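Local structure of probable branched-chain amino acid ABC transporter, amino acid binding protein (3LKB) at residues G4-T9 and R303-F308; C35-E40 and K269-K274. The protein binds valine and probably other branched-chain amino acids for uptake by an ABC transporter. The protein carries 2 engineered substitutions. All coordinates share one frame; numbering follows the deposited sequence.

Interaction 1: G4-T9 and R303-F308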
ATOM      1  N   GLY A   4     -24.871 -28.982  -9.934  1.00 18.70           N
ATOM      2  CA  GLY A   4     -24.208 -28.782  -8.660  1.00 19.55           C
ATOM      3  C   GLY A   4     -23.387 -27.514  -8.611  1.00 20.37           C
ATOM      4  O   GLY A   4     -23.427 -26.699  -9.536  1.00 21.17           O
ATOM      5  N   GLN A   5     -22.641 -27.340  -7.537  1.00 20.72           N
ATOM      6  CA  GLN A   5     -21.706 -26.230  -7.403  1.00 22.49           C
ATOM      7  C   GLN A   5     -20.586 -26.278  -8.436  1.00 22.45           C
ATOM      8  O   GLN A   5     -19.959 -27.315  -8.627  1.00 23.54           O
ATOM      9  CB  GLN A   5     -21.070 -26.250  -6.012  1.00 22.91           C
ATOM     10  CG  GLN A   5     -21.950 -25.695  -4.853  1.00 25.25           C
ATOM     11  CD  GLN A   5     -21.251 -25.830  -3.478  1.00 29.36           C
ATOM     12  OE1 GLN A   5     -21.407 -24.971  -2.600  1.00 33.55           O
ATOM     13  NE2 GLN A   5     -20.467 -26.903  -3.299  1.00 27.94           N
ATOM     14  N   GLN A   6     -20.326 -25.157  -9.095  1.00 22.82           N
ATOM     15  CA  GLN A   6     -19.119 -25.003  -9.922  1.00 23.12           C
ATOM     16  C   GLN A   6     -18.225 -23.855  -9.425  1.00 22.65           C
ATOM     17  O   GLN A   6     -18.679 -22.908  -8.770  1.00 21.93           O
ATOM     18  CB  GLN A   6     -19.484 -24.794 -11.387  1.00 23.43           C
ATOM     19  CG  GLN A   6     -20.263 -23.511 -11.608  1.00 26.28           C
ATOM     20  CD  GLN A   6     -20.674 -23.324 -13.052  1.00 29.73           C
ATOM     21  OE1 GLN A   6     -19.829 -23.191 -13.944  1.00 30.01           O
ATOM     22  NE2 GLN A   6     -21.988 -23.327 -13.295  1.00 31.73           N
ATOM     23  N   GLN A   7     -16.939 -23.956  -9.729  1.00 22.84           N
ATOM     24  CA  GLN A   7     -16.006 -22.907  -9.373  1.00 22.30           C
ATOM     25  C   GLN A   7     -15.866 -21.887 -10.523  1.00 21.15           C
ATOM     26  O   GLN A   7     -15.662 -22.268 -11.707  1.00 19.89           O
ATOM     27  CB  GLN A   7     -14.654 -23.503  -8.998  1.00 23.01           C
ATOM     28  CG  GLN A   7     -13.709 -22.450  -8.450  1.00 28.01           C
ATOM     29  CD  GLN A   7     -12.416 -23.031  -7.923  1.00 34.53           C
ATOM     30  OE1 GLN A   7     -12.058 -22.785  -6.758  1.00 37.68           O
ATOM     31  NE2 GLN A   7     -11.692 -23.790  -8.770  1.00 33.37           N
ATOM     32  N   VAL A   8     -15.996 -20.609 -10.156  1.00 19.12           N
ATOM     33  CA  VAL A   8     -15.764 -19.507 -11.071  1.00 18.84           C
ATOM     34  C   VAL A   8     -14.762 -18.449 -10.500  1.00 18.95           C
ATOM     35  O   VAL A   8     -14.915 -17.930  -9.371  1.00 18.64           O
ATOM     36  CB  VAL A   8     -17.092 -18.831 -11.520  1.00 18.52           C
ATOM     37  CG1 VAL A   8     -16.809 -17.494 -12.228  1.00 19.29           C
ATOM     38  CG2 VAL A   8     -17.914 -19.767 -12.419  1.00 18.38           C
ATOM     39  N   THR A   9     -13.741 -18.151 -11.301  1.00 18.14           N
ATOM     40  CA  THR A   9     -12.722 -17.221 -10.914  1.00 17.60           C
ATOM     41  C   THR A   9     -12.998 -15.781 -11.294  1.00 17.02           C
ATOM     42  O   THR A   9     -13.301 -15.428 -12.454  1.00 16.30           O
ATOM     43  CB  THR A   9     -11.370 -17.642 -11.378  1.00 17.85           C
ATOM     44  OG1 THR A   9     -11.042 -18.875 -10.703  1.00 21.10           O
ATOM     45  CG2 THR A   9     -10.336 -16.556 -10.976  1.00 16.67           C
ATOM     46  N   ARG A 303     -26.698 -13.272 -14.413  1.00 16.41           N
ATOM     47  CA  ARG A 303     -27.537 -13.245 -15.572  1.00 16.71           C
ATOM     48  C   ARG A 303     -27.165 -14.297 -16.583  1.00 17.79           C
ATOM     49  O   ARG A 303     -27.993 -14.947 -17.114  1.00 17.48           O
ATOM     50  CB  ARG A 303     -27.607 -11.867 -16.171  1.00 15.77           C
ATOM     51  CG  ARG A 303     -28.470 -10.949 -15.423  1.00 14.86           C
ATOM     52  CD  ARG A 303     -28.033  -9.608 -15.613  1.00 13.64           C
ATOM     53  NE  ARG A 303     -28.709  -8.613 -14.842  1.00 15.17           N
ATOM     54  CZ  ARG A 303     -29.201  -7.523 -15.357  1.00 11.56           C
ATOM     55  NH1 ARG A 303     -29.153  -7.394 -16.626  1.00 11.25           N
ATOM     56  NH2 ARG A 303     -29.738  -6.620 -14.614  1.00  6.19           N
ATOM     57  N   ALA A 304     -25.895 -14.492 -16.797  1.00 18.85           N
ATOM     58  CA  ALA A 304     -25.468 -15.631 -17.584  1.00 20.88           C
ATOM     59  C   ALA A 304     -26.030 -16.976 -17.035  1.00 22.02           C
ATOM     60  O   ALA A 304     -26.403 -17.856 -17.825  1.00 21.52           O
ATOM     61  CB  ALA A 304     -23.901 -15.671 -17.728  1.00 20.58           C
ATOM     62  N   GLN A 305     -26.109 -17.144 -15.711  1.00 23.20           N
ATOM     63  CA  GLN A 305     -26.537 -18.447 -15.200  1.00 25.01           C
ATOM     64  C   GLN A 305     -28.002 -18.653 -15.379  1.00 25.85           C
ATOM     65  O   GLN A 305     -28.446 -19.758 -15.687  1.00 25.54           O
ATOM     66  CB  GLN A 305     -26.223 -18.623 -13.731  1.00 25.17           C
ATOM     67  CG  GLN A 305     -24.996 -19.430 -13.533  1.00 29.50           C
ATOM     68  CD  GLN A 305     -25.246 -20.899 -13.244  1.00 31.02           C
ATOM     69  OE1 GLN A 305     -24.736 -21.776 -13.960  1.00 35.12           O
ATOM     70  NE2 GLN A 305     -25.972 -21.174 -12.170  1.00 27.46           N
ATOM     71  N   GLU A 306     -28.745 -17.589 -15.131  1.00 26.96           N
ATOM     72  CA  GLU A 306     -30.169 -17.596 -15.277  1.00 29.29           C
ATOM     73  C   GLU A 306     -30.566 -17.866 -16.738  1.00 29.46           C
ATOM     74  O   GLU A 306     -31.392 -18.722 -16.984  1.00 28.96           O
ATOM     75  CB  GLU A 306     -30.710 -16.271 -14.744  1.00 30.34           C
ATOM     76  CG  GLU A 306     -31.979 -15.715 -15.420  1.00 35.90           C
ATOM     77  CD  GLU A 306     -31.956 -14.163 -15.509  1.00 42.21           C
ATOM     78  OE1 GLU A 306     -31.217 -13.617 -16.401  1.00 39.12           O
ATOM     79  OE2 GLU A 306     -32.678 -13.518 -14.677  1.00 44.49           O
ATOM     80  N   ARG A 307     -29.945 -17.178 -17.697  1.00 30.08           N
ATOM     81  CA  ARG A 307     -30.323 -17.317 -19.103  1.00 31.18           C
ATOM     82  C   ARG A 307     -29.772 -18.625 -19.705  1.00 31.11           C
ATOM     83  O   ARG A 307     -30.538 -19.412 -20.245  1.00 31.42           O
ATOM     84  CB  ARG A 307     -29.898 -16.095 -19.929  1.00 31.14           C
ATOM     85  CG  ARG A 307     -30.881 -15.600 -21.015  1.00 35.85           C
ATOM     86  CD  ARG A 307     -30.493 -14.140 -21.530  1.00 44.74           C
ATOM     87  NE  ARG A 307     -30.753 -13.075 -20.520  1.00 50.88           N
ATOM     88  CZ  ARG A 307     -30.189 -11.852 -20.465  1.00 52.05           C
ATOM     89  NH1 ARG A 307     -29.290 -11.455 -21.367  1.00 51.21           N
ATOM     90  NH2 ARG A 307     -30.534 -11.009 -19.481  1.00 52.02           N
ATOM     91  N   PHE A 308     -28.465 -18.875 -19.587  1.00 30.71           N
ATOM     92  CA  PHE A 308     -27.839 -19.957 -20.330  1.00 30.24           C
ATOM     93  C   PHE A 308     -27.505 -21.192 -19.519  1.00 30.30           C
ATOM     94  O   PHE A 308     -27.262 -22.262 -20.093  1.00 30.63           O
ATOM     95  CB  PHE A 308     -26.597 -19.458 -21.033  1.00 30.71           C
ATOM     96  CG  PHE A 308     -26.853 -18.313 -21.959  1.00 31.81           C
ATOM     97  CD1 PHE A 308     -27.312 -18.541 -23.249  1.00 34.69           C
ATOM     98  CD2 PHE A 308     -26.642 -17.005 -21.541  1.00 33.19           C
ATOM     99  CE1 PHE A 308     -27.561 -17.484 -24.116  1.00 35.79           C
ATOM    100  CE2 PHE A 308     -26.873 -15.943 -22.390  1.00 33.47           C
ATOM    101  CZ  PHE A 308     -27.336 -16.177 -23.682  1.00 35.41           C
TER
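Gln6 and Gln305 meet by their side-chain amides, and this pair carries the whole contact. Gln6 NE2 lies 3.2 Å from Gln305 OE1. The two are close enough for a hydrogen bond, but the angle is poor, so the approach counts as a polar contact and no more. The amide planes stand nearly perpendicular, 88° apart. The two chains run antiparallel past one another. Gln6 has CG between its backbone N and carbonyl carbon (chi1 63°) and runs extended from there to the helix. Gln305 bends at chi2 on its way to meet it. Both side chains are long enough to bridge a backbone gap of 11.2 Å, measured from Gln6 CA to Gln305 CA.

Gln6 begins strand 6-14, which pairs in parallel with strand 47-55 in the alpha/beta lobe of this leucine-binding-protein relative. Its main chain bonds to Gly46 and Val48, which ties it to that neighbouring strand. Gln305 lies on helix 285-308.

Gln305 also touches Ile311. Ala304 and Phe308 of the same helix pack on Thr315 of helix 313-321.

Interaction 2: C35-E40 and K269-K274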
ATOM      1  N   CYS A  35     -16.549 -10.170  -3.623  1.00 18.52           N
ATOM      2  CA  CYS A  35     -16.517 -11.537  -4.078  1.00 21.62           C
ATOM      3  C   CYS A  35     -16.750 -12.482  -2.908  1.00 21.21           C
ATOM      4  O   CYS A  35     -17.400 -13.530  -3.049  1.00 21.28           O
ATOM      5  CB  CYS A  35     -15.189 -11.845  -4.742  1.00 20.00           C
ATOM      6  SG  CYS A  35     -15.134 -13.446  -5.605  1.00 20.00           S
ATOM      7  N   LYS A  36     -16.220 -12.062  -1.749  1.00 21.11           N
ATOM      8  CA  LYS A  36     -16.347 -12.790  -0.493  1.00 21.44           C
ATOM      9  C   LYS A  36     -17.795 -12.797  -0.054  1.00 20.25           C
ATOM     10  O   LYS A  36     -18.352 -13.823   0.333  1.00 19.43           O
ATOM     11  CB  LYS A  36     -15.507 -12.099   0.574  1.00 22.49           C
ATOM     12  CG  LYS A  36     -14.976 -13.042   1.638  1.00 27.39           C
ATOM     13  CD  LYS A  36     -13.477 -12.891   1.834  1.00 30.94           C
ATOM     14  CE  LYS A  36     -12.707 -13.517   0.685  1.00 36.95           C
ATOM     15  NZ  LYS A  36     -11.231 -13.435   0.901  1.00 40.11           N
ATOM     16  N   TRP A  37     -18.419 -11.598  -0.101  1.00 18.51           N
ATOM     17  CA  TRP A  37     -19.848 -11.414   0.156  1.00 19.14           C
ATOM     18  C   TRP A  37     -20.761 -12.174  -0.841  1.00 18.94           C
ATOM     19  O   TRP A  37     -21.747 -12.750  -0.442  1.00 18.33           O
ATOM     20  CB  TRP A  37     -20.206  -9.918   0.198  1.00 19.45           C
ATOM     21  CG  TRP A  37     -21.544  -9.583   0.809  1.00 21.03           C
ATOM     22  CD1 TRP A  37     -21.844  -9.496   2.155  1.00 25.74           C
ATOM     23  CD2 TRP A  37     -22.734  -9.215   0.119  1.00 23.22           C
ATOM     24  NE1 TRP A  37     -23.162  -9.110   2.336  1.00 27.15           N
ATOM     25  CE2 TRP A  37     -23.729  -8.945   1.098  1.00 25.15           C
ATOM     26  CE3 TRP A  37     -23.068  -9.100  -1.231  1.00 26.95           C
ATOM     27  CZ2 TRP A  37     -25.043  -8.593   0.761  1.00 28.60           C
ATOM     28  CZ3 TRP A  37     -24.398  -8.727  -1.577  1.00 29.34           C
ATOM     29  CH2 TRP A  37     -25.365  -8.483  -0.581  1.00 28.93           C
ATOM     30  N   ALA A  38     -20.411 -12.208  -2.124  1.00 19.38           N
ATOM     31  CA  ALA A  38     -21.149 -13.058  -3.077  1.00 19.92           C
ATOM     32  C   ALA A  38     -21.263 -14.508  -2.595  1.00 19.21           C
ATOM     33  O   ALA A  38     -22.330 -15.103  -2.674  1.00 18.89           O
ATOM     34  CB  ALA A  38     -20.520 -13.006  -4.462  1.00 20.21           C
ATOM     35  N   ASN A  39     -20.167 -15.054  -2.090  1.00 19.28           N
ATOM     36  CA  ASN A  39     -20.129 -16.443  -1.596  1.00 19.86           C
ATOM     37  C   ASN A  39     -20.989 -16.664  -0.339  1.00 21.26           C
ATOM     38  O   ASN A  39     -21.746 -17.645  -0.282  1.00 20.36           O
ATOM     39  CB  ASN A  39     -18.672 -16.938  -1.374  1.00 18.30           C
ATOM     40  CG  ASN A  39     -17.948 -17.293  -2.684  1.00 18.81           C
ATOM     41  OD1 ASN A  39     -18.567 -17.661  -3.694  1.00 19.68           O
ATOM     42  ND2 ASN A  39     -16.635 -17.180  -2.673  1.00 16.56           N
ATOM     43  N   GLU A  40     -20.863 -15.751   0.645  1.00 23.09           N
ATOM     44  CA  GLU A  40     -21.622 -15.805   1.903  1.00 25.46           C
ATOM     45  C   GLU A  40     -23.139 -15.663   1.685  1.00 25.49           C
ATOM     46  O   GLU A  40     -23.911 -16.285   2.378  1.00 26.23           O
ATOM     47  CB  GLU A  40     -21.183 -14.708   2.899  1.00 26.15           C
ATOM     48  CG  GLU A  40     -19.692 -14.416   2.993  1.00 31.54           C
ATOM     49  CD  GLU A  40     -19.078 -14.712   4.377  1.00 39.65           C
ATOM     50  OE1 GLU A  40     -19.875 -14.831   5.368  1.00 42.72           O
ATOM     51  OE2 GLU A  40     -17.805 -14.792   4.459  1.00 38.00           O
ATOM     52  N   LYS A 269     -20.579  -0.168   3.371  1.00 12.33           N
ATOM     53  CA  LYS A 269     -20.345   0.012   4.805  1.00 13.39           C
ATOM     54  C   LYS A 269     -20.479  -1.305   5.570  1.00 13.90           C
ATOM     55  O   LYS A 269     -19.563  -1.731   6.304  1.00 14.49           O
ATOM     56  CB  LYS A 269     -21.345   1.040   5.370  1.00 13.53           C
ATOM     57  CG  LYS A 269     -20.890   2.513   5.505  1.00 12.85           C
ATOM     58  CD  LYS A 269     -19.964   2.954   4.401  1.00 19.07           C
ATOM     59  CE  LYS A 269     -20.313   4.364   3.832  1.00 24.20           C
ATOM     60  NZ  LYS A 269     -21.123   5.328   4.711  1.00 25.12           N
ATOM     61  N   GLU A 270     -21.593  -1.983   5.325  1.00 14.02           N
ATOM     62  CA  GLU A 270     -21.881  -3.277   5.896  1.00 14.53           C
ATOM     63  C   GLU A 270     -20.789  -4.291   5.555  1.00 14.20           C
ATOM     64  O   GLU A 270     -20.266  -4.967   6.448  1.00 13.46           O
ATOM     65  CB  GLU A 270     -23.257  -3.777   5.417  1.00 14.87           C
ATOM     66  CG  GLU A 270     -23.563  -5.234   5.825  1.00 19.22           C
ATOM     67  CD  GLU A 270     -24.977  -5.776   5.425  1.00 25.03           C
ATOM     68  OE1 GLU A 270     -25.795  -5.103   4.741  1.00 25.99           O
ATOM     69  OE2 GLU A 270     -25.253  -6.943   5.806  1.00 29.66           O
ATOM     70  N   ILE A 271     -20.436  -4.382   4.276  1.00 13.77           N
ATOM     71  CA  ILE A 271     -19.405  -5.326   3.851  1.00 14.64           C
ATOM     72  C   ILE A 271     -18.048  -4.935   4.446  1.00 15.32           C
ATOM     73  O   ILE A 271     -17.289  -5.757   4.983  1.00 14.62           O
ATOM     74  CB  ILE A 271     -19.375  -5.437   2.308  1.00 14.81           C
ATOM     75  CG1 ILE A 271     -20.629  -6.197   1.807  1.00 12.56           C
ATOM     76  CG2 ILE A 271     -18.093  -6.078   1.833  1.00 15.33           C
ATOM     77  CD1 ILE A 271     -20.743  -6.268   0.267  1.00  9.49           C
ATOM     78  N   GLY A 272     -17.758  -3.646   4.398  1.00 16.85           N
ATOM     79  CA  GLY A 272     -16.502  -3.189   4.965  1.00 18.91           C
ATOM     80  C   GLY A 272     -16.353  -3.543   6.433  1.00 19.90           C
ATOM     81  O   GLY A 272     -15.305  -3.974   6.845  1.00 20.27           O
ATOM     82  N   ARG A 273     -17.387  -3.340   7.233  1.00 22.29           N
ATOM     83  CA  ARG A 273     -17.256  -3.639   8.645  1.00 25.64           C
ATOM     84  C   ARG A 273     -17.155  -5.136   8.851  1.00 26.13           C
ATOM     85  O   ARG A 273     -16.269  -5.627   9.582  1.00 26.31           O
ATOM     86  CB  ARG A 273     -18.342  -2.959   9.495  1.00 26.83           C
ATOM     87  CG  ARG A 273     -19.766  -3.483   9.380  1.00 32.97           C
ATOM     88  CD  ARG A 273     -20.092  -4.681  10.364  1.00 42.09           C
ATOM     89  NE  ARG A 273     -19.750  -4.412  11.778  1.00 46.22           N
ATOM     90  CZ  ARG A 273     -20.573  -3.881  12.693  1.00 48.20           C
ATOM     91  NH1 ARG A 273     -21.825  -3.532  12.381  1.00 46.94           N
ATOM     92  NH2 ARG A 273     -20.136  -3.698  13.941  1.00 48.42           N
ATOM     93  N   LYS A 274     -17.979  -5.865   8.105  1.00 26.50           N
ATOM     94  CA  LYS A 274     -18.005  -7.297   8.194  1.00 26.81           C
ATOM     95  C   LYS A 274     -16.613  -7.864   8.168  1.00 26.16           C
ATOM     96  O   LYS A 274     -16.315  -8.685   9.017  1.00 26.86           O
ATOM     97  CB  LYS A 274     -18.859  -7.905   7.084  1.00 27.79           C
ATOM     98  CG  LYS A 274     -18.977  -9.440   7.163  1.00 32.97           C
ATOM     99  CD  LYS A 274     -20.435  -9.954   6.976  1.00 37.72           C
ATOM    100  CE  LYS A 274     -20.482 -11.488   6.807  1.00 41.60           C
ATOM    101  NZ  LYS A 274     -19.671 -12.277   7.840  1.00 42.70           N
TER
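Ile271 lays the end of its side chain over one face of the Trp37 indole. Its CD1 sits 3.7 Å from the centroid of the five-membered ring, 23° off the ring normal, a CH-pi contact. The methyl is nearest Trp37 CG, at 3.5 Å. Ile271 CG1 adds a second point of touch, 3.5 Å from Trp37 CD1. The pyrrole side of the indole therefore takes most of the contact. The isoleucine chain runs nearly perpendicular to that of the tryptophan.

The torsions explain the fit. Trp37 has CG anti to its backbone N (chi1 -164°), which carries the indole out from helix 21-41 toward helix 263-274. Ile271 keeps its longer branch extended (chi2 176°), and CD1 reaches the ring. The backbones come close here, with the CA atoms of Trp37 and Ile271 7.1 Å apart.

One turn further along helix 21-41, Glu40 faces Lys274. Glu40 bends at chi2 and Lys274 at chi2 and chi4, and the chains meet at a slant. Glu40 OE1 and Lys274 NZ are 3.6 Å apart, a salt bridge without a hydrogen bond.

The contact joins two helices of the periplasmic-binding-protein fold that are distant in sequence. Ile271 also touches Asp33 and Tyr34, a turn earlier on helix 21-41. Tyr275, just past Lys274, touches Lys36, Trp37 and Glu40.

Ile271 is buried, whereas Glu40 and Lys274 are exposed. The chemistry is thus divided: an apolar CH-pi contact on the buried Ile271 and an ion pair between exposed side chains. Solvent would be expected to weaken that ion pair, while the CH-pi contact does not depend on charge.

The centres of interactions 1 and 2 are 20 Å apart, and their nearest atoms stay about 6 Å from each other without touching. Strand 6-14 of interaction 1 is followed in the chain, after a short loop, by helix 21-41 of interaction 2. That helix packs on strand 47-55, the parallel neighbour of strand 6-14. Along the chain the order is 4-9, 35-40, 269-274, 303-308, so the two segments of interaction 2 fall between those of interaction 1. Each contact thus brings an early element against a helix from much later in the sequence. This fits a binding-protein lobe assembled from chain parts far apart in sequence.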